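Long-range contact in vaginolysin (Gardnerella vaginalis, PDB 5IMY), which probably binds cholesterol and acts as a secreted, membrane-lysing toxin of the cholesterol-dependent cytolysin family: residues T272-D277 and V374-N379. Numbering follows the deposited sequence.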
ATOM      1  N   THR A 272      -3.909   2.675  23.514  1.00 53.73           N
ATOM      2  CA  THR A 272      -3.712   3.897  22.752  1.00 47.85           C
ATOM      3  C   THR A 272      -2.539   3.788  21.789  1.00 47.63           C
ATOM      4  O   THR A 272      -2.212   4.771  21.117  1.00 46.87           O
ATOM      5  CB  THR A 272      -3.508   5.088  23.701  1.00 47.34           C
ATOM      6  OG1 THR A 272      -3.651   6.314  22.971  1.00 62.63           O
ATOM      7  CG2 THR A 272      -2.132   5.046  24.356  1.00 54.77           C
ATOM      8  N   SER A 273      -1.904   2.622  21.707  1.00 42.34           N
ATOM      9  CA  SER A 273      -0.800   2.429  20.777  1.00 46.13           C
ATOM     10  C   SER A 273      -1.311   2.459  19.344  1.00 48.22           C
ATOM     11  O   SER A 273      -2.313   1.816  19.015  1.00 54.05           O
ATOM     12  CB  SER A 273      -0.093   1.103  21.056  1.00 53.88           C
ATOM     13  OG  SER A 273       0.782   0.762  19.993  1.00 49.45           O
ATOM     14  N   LYS A 274      -0.620   3.213  18.492  1.00 54.63           N
ATOM     15  CA  LYS A 274      -0.947   3.298  17.078  1.00 52.50           C
ATOM     16  C   LYS A 274      -0.236   2.230  16.259  1.00 51.04           C
ATOM     17  O   LYS A 274      -0.052   2.406  15.050  1.00 55.73           O
ATOM     18  CB  LYS A 274      -0.591   4.687  16.541  1.00 52.72           C
ATOM     19  CG  LYS A 274      -1.047   5.837  17.428  1.00 48.51           C
ATOM     20  CD  LYS A 274      -2.561   5.980  17.427  1.00 48.50           C
ATOM     21  CE  LYS A 274      -3.046   6.749  18.646  1.00 48.95           C
ATOM     22  NZ  LYS A 274      -2.638   8.178  18.627  1.00 56.69           N
ATOM     23  N   SER A 275       0.164   1.133  16.891  1.00 47.80           N
ATOM     24  CA  SER A 275       0.982   0.120  16.247  1.00 56.20           C
ATOM     25  C   SER A 275       0.119  -0.929  15.562  1.00 63.51           C
ATOM     26  O   SER A 275      -0.938  -1.312  16.071  1.00 59.08           O
ATOM     27  CB  SER A 275       1.890  -0.557  17.276  1.00 58.95           C
ATOM     28  OG  SER A 275       2.515  -1.705  16.731  1.00 58.29           O
ATOM     29  N   THR A 276       0.578  -1.388  14.404  1.00 71.72           N
ATOM     30  CA  THR A 276       0.138  -2.675  13.886  1.00 72.26           C
ATOM     31  C   THR A 276       0.674  -3.742  14.840  1.00 74.15           C
ATOM     32  O   THR A 276       1.223  -3.440  15.902  1.00 77.61           O
ATOM     33  CB  THR A 276       0.601  -2.869  12.443  1.00 70.01           C
ATOM     34  OG1 THR A 276       0.119  -4.125  11.951  1.00 73.45           O
ATOM     35  CG2 THR A 276       2.122  -2.835  12.343  1.00 66.03           C
ATOM     36  N   ASP A 277       0.513  -5.013  14.487  1.00 65.90           N
ATOM     37  CA  ASP A 277       0.898  -6.130  15.345  1.00 69.60           C
ATOM     38  C   ASP A 277       0.060  -6.199  16.617  1.00 63.97           C
ATOM     39  O   ASP A 277       0.255  -7.123  17.418  1.00 59.76           O
ATOM     40  CB  ASP A 277       2.382  -6.082  15.748  1.00 69.93           C
ATOM     41  CG  ASP A 277       3.314  -6.348  14.585  1.00 83.14           C
ATOM     42  OD1 ASP A 277       3.634  -5.394  13.843  1.00 83.07           O
ATOM     43  OD2 ASP A 277       3.735  -7.511  14.416  1.00 78.32           O
ATOM     44  N   VAL A 374      -4.803   1.729  11.563  1.00 39.13           N
ATOM     45  CA  VAL A 374      -3.960   2.831  12.008  1.00 40.89           C
ATOM     46  C   VAL A 374      -2.503   2.396  11.956  1.00 43.04           C
ATOM     47  O   VAL A 374      -2.176   1.242  12.250  1.00 51.93           O
ATOM     48  CB  VAL A 374      -4.351   3.296  13.428  1.00 45.66           C
ATOM     49  CG1 VAL A 374      -3.960   2.253  14.473  1.00 46.72           C
ATOM     50  CG2 VAL A 374      -3.731   4.651  13.736  1.00 52.12           C
ATOM     51  N   SER A 375      -1.632   3.327  11.578  1.00 51.53           N
ATOM     52  CA  SER A 375      -0.196   3.096  11.577  1.00 57.69           C
ATOM     53  C   SER A 375       0.495   4.421  11.855  1.00 50.53           C
ATOM     54  O   SER A 375      -0.059   5.494  11.604  1.00 51.01           O
ATOM     55  CB  SER A 375       0.283   2.508  10.244  1.00 57.23           C
ATOM     56  OG  SER A 375       1.615   2.037  10.341  1.00 65.93           O
ATOM     57  N   SER A 376       1.717   4.340  12.378  1.00 58.02           N
ATOM     58  CA  SER A 376       2.420   5.543  12.793  1.00 58.00           C
ATOM     59  C   SER A 376       3.923   5.317  12.748  1.00 59.97           C
ATOM     60  O   SER A 376       4.399   4.188  12.888  1.00 54.98           O
ATOM     61  CB  SER A 376       2.007   5.963  14.208  1.00 58.88           C
ATOM     62  OG  SER A 376       2.528   5.067  15.176  1.00 63.35           O
ATOM     63  N   TYR A 377       4.673   6.400  12.563  0.61 69.31           N
ATOM     64  CA  TYR A 377       6.119   6.317  12.694  0.61 64.95           C
ATOM     65  C   TYR A 377       6.648   7.607  13.298  0.61 69.65           C
ATOM     66  O   TYR A 377       6.180   8.702  12.971  0.61 63.93           O
ATOM     67  CB  TYR A 377       6.808   6.018  11.356  0.61 61.09           C
ATOM     68  CG  TYR A 377       6.484   6.953  10.212  0.61 60.62           C
ATOM     69  CD1 TYR A 377       7.009   8.238  10.162  0.61 60.47           C
ATOM     70  CD2 TYR A 377       5.682   6.533   9.159  0.61 56.38           C
ATOM     71  CE1 TYR A 377       6.724   9.087   9.108  0.61 55.98           C
ATOM     72  CE2 TYR A 377       5.393   7.373   8.102  0.61 55.35           C
ATOM     73  CZ  TYR A 377       5.918   8.647   8.080  0.61 56.86           C
ATOM     74  OH  TYR A 377       5.630   9.486   7.028  0.61 52.67           O
ATOM     75  N   ARG A 378       7.620   7.453  14.190  1.00 70.75           N
ATOM     76  CA  ARG A 378       8.231   8.554  14.926  1.00 68.49           C
ATOM     77  C   ARG A 378       9.546   8.919  14.249  1.00 62.91           C
ATOM     78  O   ARG A 378      10.452   8.083  14.152  1.00 64.29           O
ATOM     79  CB  ARG A 378       8.457   8.174  16.388  1.00 74.37           C
ATOM     80  CG  ARG A 378       9.083   9.277  17.237  1.00 76.92           C
ATOM     81  CD  ARG A 378       9.126   8.899  18.713  1.00 73.41           C
ATOM     82  NE  ARG A 378       7.824   8.447  19.200  1.00 94.59           N
ATOM     83  CZ  ARG A 378       6.845   9.255  19.601  1.00 92.19           C
ATOM     84  NH1 ARG A 378       7.008  10.572  19.580  1.00 93.65           N
ATOM     85  NH2 ARG A 378       5.698   8.741  20.023  1.00 81.51           N
ATOM     86  N   ASN A 379       9.647  10.160  13.780  1.00 64.36           N
ATOM     87  CA  ASN A 379      10.853  10.595  13.088  1.00 66.00           C
ATOM     88  C   ASN A 379      12.052  10.557  14.028  1.00 65.58           C
ATOM     89  O   ASN A 379      11.919  10.689  15.248  1.00 65.42           O
ATOM     90  CB  ASN A 379      10.662  12.004  12.521  1.00 66.86           C
ATOM     91  CG  ASN A 379      10.286  13.021  13.581  1.00 73.99           C
ATOM     92  OD1 ASN A 379      10.393  12.760  14.780  1.00 76.66           O
ATOM     93  ND2 ASN A 379       9.843  14.194  13.140  1.00 78.23           N
TER
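Lys-274 lies against Val-374 and Ser-376, two residues that project from one face of a strand while Ser-375 between them points the other way. The tight part gathers around the root of the lysine. Lys-274 CB sits 3.4 Å from Ser-376 OG and 3.7 Å from Ser-376 CB. With chi1 of 71°, Ser-376 OG stands between its own backbone N and carbonyl carbon and comes to lie over the Lys-274 methylene. Val-374 takes the other flank: CG1 approaches the backbone of the lysine, 4.1 Å from Lys-274 CA, and CG2 touches Lys-274 CD at 4.1 Å. The lysine carbonyl is turned to the strand backbone, where Ser-375 CA reaches Lys-274 O at 3.5 Å in a CA-H...O contact bent to 134° at the hydrogen. No conventional hydrogen bond joins the segments, which meet by van der Waals packing and this weak contact. Elsewhere the fit is loose. Beyond CD the lysine leads its ammonium away from the strand, and Thr-276 only skirts the strand, with Thr-276 N 4.4 Å from Val-374 O. An ST turn, in which Ser-273 OG accepts from Ser-275 N at 3.2 Å, shapes the loop, and Gln-208 NE2 from outside it hydrogen-bonds to the carbonyls of Ser-273 and Ser-275. On the strand side, Val-63 and Val-65 of strand 62-76 pack against Val-374, and Glu-61 touches both Lys-274 and Ser-376. The loop between strand 263-271, a member of the large antiparallel sheet, and helix 278-286 thus rests on strand 363-389 of the mixed sheet, a van der Waals junction between two sheets of the cytolysin, while Ile-300 of helix 298-301 packs on Ser-273 and Ser-275.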